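Local atomic coordinates of basic helix-loop-helix, putative, expressed (Oryza sativa subsp. japonica, PDB entry 5LW0), a protein that binds ADP-ribose through its macrodomain and is probably involved in regulating DNA interstrand crosslink repair. Residues A[154-159]-A[169-174]. Sequence-based numbering, arbitrary orientation.
Sequences RATKEC and VAVPLP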
ATOM      1  N   ARG A 154      16.269  -3.172   9.968  1.00 23.31           N
ATOM      2  CA  ARG A 154      17.574  -3.537   9.401  1.00 26.64           C
ATOM      3  C   ARG A 154      17.565  -3.599   7.873  1.00 23.92           C
ATOM      4  O   ARG A 154      18.413  -3.015   7.211  1.00 23.60           O
ATOM      5  CB  ARG A 154      18.061  -4.869   9.988  1.00 31.11           C
ATOM      6  CG  ARG A 154      19.478  -5.237   9.619  1.00 39.94           C
ATOM      7  CD  ARG A 154      19.903  -6.555  10.282  1.00 44.09           C
ATOM      8  NE  ARG A 154      19.289  -7.730   9.653  1.00 51.37           N
ATOM      9  CZ  ARG A 154      18.287  -8.450  10.181  1.00 52.88           C
ATOM     10  NH1 ARG A 154      17.819  -9.491   9.518  1.00 56.59           N
ATOM     11  NH2 ARG A 154      17.739  -8.133  11.370  1.00 53.37           N
ATOM     12  N   ALA A 155      16.532  -4.235   7.320  1.00 22.71           N
ATOM     13  CA  ALA A 155      16.463  -4.405   5.901  1.00 22.20           C
ATOM     14  C   ALA A 155      16.180  -3.097   5.194  1.00 20.32           C
ATOM     15  O   ALA A 155      16.753  -2.820   4.106  1.00 21.54           O
ATOM     16  CB  ALA A 155      15.413  -5.433   5.567  1.00 20.73           C
ATOM     17  N   THR A 156      15.359  -2.267   5.800  1.00 20.86           N
ATOM     18  CA  THR A 156      14.965  -1.001   5.163  1.00 20.59           C
ATOM     19  C   THR A 156      16.184  -0.068   5.076  1.00 22.43           C
ATOM     20  O   THR A 156      16.431   0.559   4.021  1.00 21.85           O
ATOM     21  CB  THR A 156      13.831  -0.341   5.947  1.00 20.23           C
ATOM     22  OG1 THR A 156      12.665  -1.173   5.930  1.00 19.32           O
ATOM     23  CG2 THR A 156      13.525   1.010   5.403  1.00 22.01           C
ATOM     24  N   LYS A 157      16.981  -0.018   6.156  1.00 24.56           N
ATOM     25  CA  LYS A 157      18.195   0.818   6.181  1.00 29.17           C
ATOM     26  C   LYS A 157      19.221   0.438   5.093  1.00 26.88           C
ATOM     27  O   LYS A 157      19.954   1.281   4.626  1.00 28.87           O
ATOM     28  CB  LYS A 157      18.883   0.722   7.560  1.00 33.35           C
ATOM     29  CG  LYS A 157      18.170   1.475   8.643  1.00 39.21           C
ATOM     30  CD  LYS A 157      19.088   1.599   9.859  1.00 46.26           C
ATOM     31  CE  LYS A 157      18.389   1.191  11.119  1.00 50.08           C
ATOM     32  NZ  LYS A 157      17.359   2.178  11.489  1.00 55.54           N
ATOM     33  N   GLU A 158      19.228  -0.820   4.685  1.00 25.66           N
ATOM     34  CA  GLU A 158      20.026  -1.268   3.542  1.00 30.26           C
ATOM     35  C   GLU A 158      19.534  -0.819   2.168  1.00 30.88           C
ATOM     36  O   GLU A 158      20.319  -0.791   1.212  1.00 34.52           O
ATOM     37  CB  GLU A 158      20.179  -2.781   3.598  1.00 33.12           C
ATOM     38  CG  GLU A 158      20.909  -3.231   4.860  1.00 39.17           C
ATOM     39  CD  GLU A 158      20.729  -4.708   5.196  1.00 49.81           C
ATOM     40  OE1 GLU A 158      19.964  -5.417   4.505  1.00 45.47           O
ATOM     41  OE2 GLU A 158      21.352  -5.154   6.192  1.00 60.14           O
ATOM     42  N   CYS A 159      18.266  -0.412   2.060  1.00 25.62           N
ATOM     43  CA  CYS A 159      17.679  -0.017   0.765  1.00 24.29           C
ATOM     44  C   CYS A 159      17.641   1.491   0.576  1.00 25.58           C
ATOM     45  O   CYS A 159      17.894   1.977  -0.512  1.00 27.54           O
ATOM     46  CB  CYS A 159      16.279  -0.608   0.635  1.00 24.57           C
ATOM     47  SG  CYS A 159      16.336  -2.419   0.606  1.00 25.78           S
ATOM     48  N   VAL A 169       9.826   2.449  -1.958  1.00 13.59           N
ATOM     49  CA  VAL A 169      11.007   1.582  -1.978  1.00 14.28           C
ATOM     50  C   VAL A 169      10.645   0.179  -1.510  1.00 14.38           C
ATOM     51  O   VAL A 169       9.948   0.017  -0.553  1.00 13.97           O
ATOM     52  CB  VAL A 169      12.174   2.167  -1.128  1.00 15.77           C
ATOM     53  CG1 VAL A 169      11.804   2.329   0.293  1.00 16.22           C
ATOM     54  CG2 VAL A 169      13.431   1.301  -1.267  1.00 14.99           C
ATOM     55  N   ALA A 170      11.092  -0.818  -2.282  1.00 13.49           N
ATOM     56  CA  ALA A 170      10.832  -2.205  -2.015  1.00 14.97           C
ATOM     57  C   ALA A 170      11.887  -2.746  -1.156  1.00 15.55           C
ATOM     58  O   ALA A 170      13.088  -2.571  -1.429  1.00 17.32           O
ATOM     59  CB  ALA A 170      10.775  -3.005  -3.309  1.00 17.21           C
ATOM     60  N   VAL A 171      11.460  -3.439  -0.110  1.00 13.78           N
ATOM     61  CA  VAL A 171      12.421  -4.019   0.860  1.00 15.12           C
ATOM     62  C   VAL A 171      12.136  -5.488   0.995  1.00 16.72           C
ATOM     63  O   VAL A 171      11.027  -5.873   1.386  1.00 16.57           O
ATOM     64  CB  VAL A 171      12.268  -3.335   2.223  1.00 15.80           C
ATOM     65  CG1 VAL A 171      13.239  -3.948   3.252  1.00 18.80           C
ATOM     66  CG2 VAL A 171      12.500  -1.816   2.096  1.00 17.02           C
ATOM     67  N   PRO A 172      13.156  -6.352   0.784  1.00 18.31           N
ATOM     68  CA  PRO A 172      12.906  -7.763   1.058  1.00 19.59           C
ATOM     69  C   PRO A 172      12.875  -8.034   2.536  1.00 19.22           C
ATOM     70  O   PRO A 172      13.676  -7.478   3.278  1.00 19.73           O
ATOM     71  CB  PRO A 172      14.101  -8.492   0.419  1.00 22.11           C
ATOM     72  CG  PRO A 172      14.898  -7.471  -0.244  1.00 25.18           C
ATOM     73  CD  PRO A 172      14.474  -6.114   0.217  1.00 20.35           C
ATOM     74  N   LEU A 173      11.886  -8.806   2.972  1.00 20.59           N
ATOM     75  CA  LEU A 173      11.672  -9.065   4.397  1.00 20.63           C
ATOM     76  C   LEU A 173      12.373 -10.391   4.766  1.00 24.53           C
ATOM     77  O   LEU A 173      12.025 -11.415   4.213  1.00 23.30           O
ATOM     78  CB  LEU A 173      10.169  -9.203   4.695  1.00 20.59           C
ATOM     79  CG  LEU A 173       9.818  -9.431   6.153  1.00 20.37           C
ATOM     80  CD1 LEU A 173      10.231  -8.285   7.048  1.00 21.95           C
ATOM     81  CD2 LEU A 173       8.350  -9.730   6.353  1.00 22.61           C
ATOM     82  N   PRO A 174      13.380 -10.335   5.669  1.00 25.79           N
ATOM     83  CA  PRO A 174      14.077 -11.566   6.042  1.00 28.43           C
ATOM     84  C   PRO A 174      13.153 -12.654   6.502  1.00 26.49           C
ATOM     85  O   PRO A 174      12.145 -12.388   7.162  1.00 26.03           O
ATOM     86  CB  PRO A 174      14.977 -11.102   7.181  1.00 31.23           C
ATOM     87  CG  PRO A 174      15.243  -9.678   6.867  1.00 32.45           C
ATOM     88  CD  PRO A 174      13.920  -9.181   6.352  1.00 28.49           C
TER
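A155 and V171 meet at the middle of an apolar helix-on-strand packing: A155 CB lies 3.5 Å from V171 CG1, the branch set anti to the backbone N (chi1 179°). The same CG1 nears the helix backbone, 3.7 Å from T156 N, while CG2 reaches T156 CA and T156 OG1. An alanine at V171 would probably open a gap between the strand and A155 and T156 and leave C159 SG with less to pack on. A155 CB also sits 3.5 Å from the carbonyl O of P172 and touches P174 CD. Farther along the helix, C159 CB packs on V169 CG2 at 3.9 Å; C159 SG makes looser contacts with V171 CG2 and P172 CD. At the exposed end, R154 NH1 rests 3.7 Å from P174 CG, which approaches the guanidinium obliquely; NH2 forms a salt bridge with D151. T156 OG1 is hydrogen-bonded to L152 O and H190 NE2, tying the helix to the sheet. The axes of 154-159 and 169-172 approach to 7.8 Å, their N-to-C directions 134° apart. This structural packing, with the T156 side chain about 12 Å from bound ADP-ribose, sets helix 150-159 on strand 167-172, at one edge of the macrodomain's mixed sheet and antiparallel to 187-192; helices 139-148 and 208-230 contact T156 and A170 respectively.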